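Local structure of 2-methyl-aconitate isomerase (Shewanella oneidensis, 5K87) at residues Gly68-Ser80 against Asp88-Lys100. The protein catalyses the cis-trans isomerization of 2-methyl-aconitate in the 2-methylcitrate cycle that breaks down propionate, by base-catalysed proton abstraction coupled with rotation about a carbon-carbon bond. The protein carries 1 engineered substitution. Residues are numbered along the deposited sequence; the frame is centred on the assembly and turned at random. Where two conformers were deposited one is given.
Sequences GATSSTSETVILS and DVDYLFGQVSIDK. Engineered in segment 68-80: Glu75 (natural residue Lys).
Thr76, Ile78 and Ser80 pair with Gly94, Leu92 and Asp90 as the hydrogen-bonded pairs of an antiparallel beta hairpin, its strand axes 4.8 Å apart at closest approach. Just before the strand, Ser74 adds two more bonds: its O accepts from Val96 N, while its OG, swung anti to the backbone N (chi1 -170°), donates to Val96 O at 2.8 Å. Gly94 O is gripped twice, by Thr76 N and, at 3.1 Å, by Thr76 OG1; a CB on Gly94 would run into that hydroxyl. On the other face, Gln95 bends at chi2 (72°) so that its NE2 reaches back to Ser71 O, 3.0 Å away and almost in the amide plane, with an N-H...O angle of 166°. Its OE1 accepts a hydrogen bond from a water that also donates to OE2 of the engineered Glu75. An alanine in place of Gln95 would probably leave Ser71 O without this donor and the substrate-binding turn freer to shift. The Glu75 CB meets the edge of the Phe93 ring, 3.7 Å from CE1, its carboxylate plane steeply turned to the ring. Farther along, Val77 CG1 lies 3.8 Å from Tyr91 CE1, and Leu79 CD2 touches Tyr91 CB at the same distance. Ser71 and Ser72 hydroxyls bind a malonate ion, and Tyr91 OH is hydrogen-bonded to the backbone O of Cys109, the inferred proton donor/acceptor. Helix 43-53 packs on the face of Thr76, Ile78 and Leu92, helix 113-122 on Leu79 and Tyr91; strand 24-30 runs parallel to 75-81 on one side and strand 135-143 parallel to 89-96 on the other.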
loop_
_atom_site.group_PDB
_atom_site.type_symbol
_atom_site.label_atom_id
_atom_site.label_comp_id
_atom_site.label_asym_id
_atom_site.label_seq_id
_atom_site.Cartn_x
_atom_site.Cartn_y
_atom_site.Cartn_z
ATOM N N GLY A 68 -1.954 2.242 -2.880
ATOM C CA GLY A 68 -1.004 1.632 -1.970
ATOM C C GLY A 68 0.259 2.449 -1.796
ATOM O O GLY A 68 1.265 1.945 -1.285
ATOM N N ALA A 69 0.205 3.712 -2.209
ATOM C CA ALA A 69 1.289 4.668 -1.979
ATOM C C ALA A 69 2.583 4.333 -2.725
ATOM O O ALA A 69 3.670 4.716 -2.292
ATOM C CB ALA A 69 1.553 4.842 -0.474
ATOM N N THR A 70 2.459 3.633 -3.847
ATOM C CA THR A 70 3.571 3.412 -4.757
ATOM C C THR A 70 3.029 3.585 -6.166
ATOM O O THR A 70 1.815 3.481 -6.394
ATOM C CB THR A 70 4.183 2.007 -4.630
ATOM O OG1 THR A 70 3.249 1.039 -5.129
ATOM C CG2 THR A 70 4.546 1.681 -3.185
ATOM N N SER A 71 3.916 3.833 -7.123
ATOM C CA SER A 71 3.467 4.031 -8.492
ATOM C C SER A 71 2.747 2.784 -9.022
ATOM O O SER A 71 1.782 2.899 -9.789
ATOM C CB SER A 71 4.632 4.432 -9.406
ATOM O OG SER A 71 5.548 3.375 -9.582
ATOM N N SER A 72 3.194 1.606 -8.595
ATOM C CA SER A 72 2.601 0.377 -9.113
ATOM C C SER A 72 1.294 0.008 -8.414
ATOM O O SER A 72 0.659 -0.982 -8.778
ATOM C CB SER A 72 3.602 -0.778 -9.054
ATOM O OG SER A 72 4.148 -0.904 -7.759
ATOM N N THR A 73 0.883 0.814 -7.437
ATOM C CA THR A 73 -0.393 0.624 -6.750
ATOM C C THR A 73 -1.205 1.912 -6.685
ATOM O O THR A 73 -2.071 2.044 -5.818
ATOM C CB THR A 73 -0.216 0.090 -5.311
ATOM O OG1 THR A 73 0.525 1.035 -4.531
ATOM C CG2 THR A 73 0.503 -1.245 -5.302
ATOM N N SER A 74 -0.948 2.857 -7.587
ATOM C CA SER A 74 -1.723 4.095 -7.648
ATOM C C SER A 74 -2.185 4.245 -9.093
ATOM O O SER A 74 -1.744 5.128 -9.829
ATOM C CB SER A 74 -0.875 5.281 -7.177
ATOM O OG SER A 74 -1.659 6.461 -6.995
ATOM N N GLU A 75 -3.068 3.326 -9.485
ATOM C CA GLU A 75 -3.353 3.022 -10.885
ATOM C C GLU A 75 -4.841 2.839 -11.103
ATOM O O GLU A 75 -5.521 2.174 -10.304
ATOM C CB GLU A 75 -2.610 1.749 -11.329
ATOM C CG GLU A 75 -1.096 1.899 -11.293
ATOM C CD GLU A 75 -0.335 0.819 -12.034
ATOM O OE1 GLU A 75 -0.910 -0.208 -12.427
ATOM O OE2 GLU A 75 0.879 1.007 -12.242
ATOM N N THR A 76 -5.333 3.407 -12.201
ATOM C CA THR A 76 -6.725 3.264 -12.591
ATOM C C THR A 76 -6.841 2.901 -14.059
ATOM O O THR A 76 -5.970 3.240 -14.873
ATOM C CB THR A 76 -7.518 4.553 -12.321
ATOM O OG1 THR A 76 -6.953 5.639 -13.075
ATOM C CG2 THR A 76 -7.501 4.884 -10.823
ATOM N N VAL A 77 -7.926 2.209 -14.388
ATOM C CA VAL A 77 -8.155 1.723 -15.741
ATOM C C VAL A 77 -9.623 1.916 -16.091
ATOM O O VAL A 77 -10.508 1.593 -15.289
ATOM C CB VAL A 77 -7.811 0.220 -15.843
ATOM C CG1 VAL A 77 -8.221 -0.350 -17.190
ATOM C CG2 VAL A 77 -6.328 -0.020 -15.582
ATOM N N ILE A 78 -9.882 2.462 -17.279
ATOM C CA ILE A 78 -11.243 2.573 -17.792
ATOM C C ILE A 78 -11.335 1.810 -19.106
ATOM O O ILE A 78 -10.561 2.064 -20.035
ATOM C CB ILE A 78 -11.647 4.042 -18.011
ATOM C CG1 ILE A 78 -11.648 4.794 -16.678
ATOM C CG2 ILE A 78 -13.025 4.140 -18.679
ATOM C CD1 ILE A 78 -11.766 6.296 -16.828
ATOM N N LEU A 79 -12.271 0.870 -19.163
ATOM C CA LEU A 79 -12.457 0.034 -20.342
ATOM C C LEU A 79 -13.831 0.258 -20.947
ATOM O O LEU A 79 -14.797 0.521 -20.224
ATOM C CB LEU A 79 -12.304 -1.441 -19.970
ATOM C CG LEU A 79 -10.965 -1.786 -19.305
ATOM C CD1 LEU A 79 -10.822 -3.266 -19.003
ATOM C CD2 LEU A 79 -9.801 -1.329 -20.164
ATOM N N SER A 80 -13.919 0.120 -22.266
ATOM C CA SER A 80 -15.169 0.310 -22.987
ATOM C C SER A 80 -15.145 -0.527 -24.256
ATOM O O SER A 80 -14.091 -1.007 -24.678
ATOM C CB SER A 80 -15.325 1.776 -23.361
ATOM O OG SER A 80 -14.195 2.227 -24.083
ATOM N N ASP A 88 -11.445 -5.410 -29.780
ATOM C CA ASP A 88 -12.580 -5.741 -28.931
ATOM C C ASP A 88 -12.877 -4.698 -27.859
ATOM O O ASP A 88 -14.037 -4.395 -27.565
ATOM C CB ASP A 88 -12.332 -7.083 -28.260
ATOM C CG ASP A 88 -12.130 -8.190 -29.256
ATOM O OD1 ASP A 88 -13.082 -8.464 -30.016
ATOM O OD2 ASP A 88 -11.037 -8.794 -29.300
ATOM N N VAL A 89 -11.836 -4.144 -27.264
ATOM C CA VAL A 89 -12.027 -3.308 -26.096
ATOM C C VAL A 89 -11.053 -2.142 -26.162
ATOM O O VAL A 89 -9.917 -2.310 -26.615
ATOM C CB VAL A 89 -11.836 -4.142 -24.788
ATOM C CG1 VAL A 89 -10.439 -4.741 -24.716
ATOM C CG2 VAL A 89 -12.148 -3.312 -23.541
ATOM N N ASP A 90 -11.501 -0.960 -25.748
ATOM C CA ASP A 90 -10.634 0.208 -25.609
ATOM C C ASP A 90 -10.157 0.331 -24.164
ATOM O O ASP A 90 -10.949 0.204 -23.216
ATOM C CB ASP A 90 -11.371 1.493 -25.968
ATOM C CG ASP A 90 -11.590 1.666 -27.453
ATOM O OD1 ASP A 90 -11.113 0.839 -28.252
ATOM O OD2 ASP A 90 -12.240 2.670 -27.816
ATOM N N TYR A 91 -8.875 0.639 -24.010
ATOM C CA TYR A 91 -8.206 0.636 -22.713
ATOM C C TYR A 91 -7.545 1.993 -22.463
ATOM O O TYR A 91 -6.654 2.400 -23.214
ATOM C CB TYR A 91 -7.177 -0.499 -22.735
ATOM C CG TYR A 91 -6.084 -0.542 -21.681
ATOM C CD1 TYR A 91 -6.239 0.025 -20.417
ATOM C CD2 TYR A 91 -4.881 -1.181 -21.962
ATOM C CE1 TYR A 91 -5.223 -0.047 -19.471
ATOM C CE2 TYR A 91 -3.867 -1.262 -21.019
ATOM C CZ TYR A 91 -4.045 -0.687 -19.783
ATOM O OH TYR A 91 -3.045 -0.751 -18.840
ATOM N N LEU A 92 -7.996 2.678 -21.410
ATOM C CA LEU A 92 -7.325 3.877 -20.913
ATOM C C LEU A 92 -6.699 3.600 -19.558
ATOM O O LEU A 92 -7.354 3.067 -18.650
ATOM C CB LEU A 92 -8.289 5.052 -20.779
ATOM C CG LEU A 92 -8.682 5.768 -22.068
ATOM C CD1 LEU A 92 -9.805 6.761 -21.787
ATOM C CD2 LEU A 92 -7.476 6.476 -22.672
ATOM N N PHE A 93 -5.427 3.953 -19.427
ATOM C CA PHE A 93 -4.703 3.838 -18.177
ATOM C C PHE A 93 -4.448 5.217 -17.594
ATOM O O PHE A 93 -3.921 6.104 -18.285
ATOM C CB PHE A 93 -3.367 3.140 -18.406
ATOM C CG PHE A 93 -2.475 3.163 -17.210
ATOM C CD1 PHE A 93 -2.863 2.536 -16.037
ATOM C CD2 PHE A 93 -1.258 3.818 -17.240
ATOM C CE1 PHE A 93 -2.057 2.558 -14.907
ATOM C CE2 PHE A 93 -0.447 3.838 -16.109
ATOM C CZ PHE A 93 -0.853 3.209 -14.947
ATOM N N GLY A 94 -4.803 5.401 -16.329
ATOM C CA GLY A 94 -4.537 6.641 -15.620
ATOM C C GLY A 94 -3.567 6.423 -14.475
ATOM O O GLY A 94 -3.869 5.697 -13.519
ATOM N N GLN A 95 -2.391 7.032 -14.577
ATOM C CA GLN A 95 -1.393 6.978 -13.525
ATOM C C GLN A 95 -1.724 8.090 -12.539
ATOM O O GLN A 95 -1.636 9.275 -12.879
ATOM C CB GLN A 95 -0.001 7.211 -14.110
ATOM C CG GLN A 95 1.123 7.123 -13.078
ATOM C CD GLN A 95 1.360 5.705 -12.619
ATOM O OE1 GLN A 95 1.462 4.803 -13.440
ATOM N NE2 GLN A 95 1.430 5.493 -11.308
ATOM N N VAL A 96 -2.127 7.723 -11.327
ATOM C CA VAL A 96 -2.615 8.704 -10.368
ATOM C C VAL A 96 -1.464 9.188 -9.502
ATOM O O VAL A 96 -0.832 8.407 -8.805
ATOM C CB VAL A 96 -3.743 8.116 -9.500
ATOM C CG1 VAL A 96 -4.251 9.163 -8.529
ATOM C CG2 VAL A 96 -4.874 7.607 -10.389
ATOM N N SER A 97 -1.176 10.484 -9.564
ATOM C CA SER A 97 -0.113 11.054 -8.748
ATOM C C SER A 97 -0.424 10.844 -7.274
ATOM O O SER A 97 -1.575 10.961 -6.860
ATOM C CB SER A 97 0.015 12.548 -9.024
ATOM O OG SER A 97 0.961 13.143 -8.156
ATOM N N ILE A 98 0.596 10.540 -6.483
ATOM C CA ILE A 98 0.398 10.420 -5.045
ATOM C C ILE A 98 0.300 11.796 -4.394
ATOM O O ILE A 98 -0.532 12.017 -3.512
ATOM C CB ILE A 98 1.525 9.598 -4.408
ATOM C CG1 ILE A 98 1.480 8.161 -4.935
ATOM C CG2 ILE A 98 1.426 9.618 -2.889
ATOM C CD1 ILE A 98 2.729 7.343 -4.641
ATOM N N ASP A 99 1.139 12.725 -4.855
ATOM C CA ASP A 99 1.324 14.015 -4.181
ATOM C C ASP A 99 0.584 15.191 -4.817
ATOM O O ASP A 99 0.372 16.207 -4.160
ATOM C CB ASP A 99 2.821 14.342 -4.063
ATOM C CG ASP A 99 3.530 14.349 -5.410
ATOM O OD1 ASP A 99 3.309 13.425 -6.224
ATOM O OD2 ASP A 99 4.323 15.283 -5.659
ATOM N N LYS A 100 0.194 15.068 -6.081
ATOM C CA LYS A 100 -0.436 16.182 -6.799
ATOM C C LYS A 100 -1.827 15.789 -7.263
ATOM O O LYS A 100 -2.085 14.597 -7.473
ATOM C CB LYS A 100 0.400 16.551 -8.031
ATOM C CG LYS A 100 1.871 16.817 -7.753
ATOM C CD LYS A 100 2.674 16.841 -9.046
HETATM O O HOH W 1 2.860 2.671 -13.163
HETATM O O HOH W 2 -14.488 3.201 -26.685
#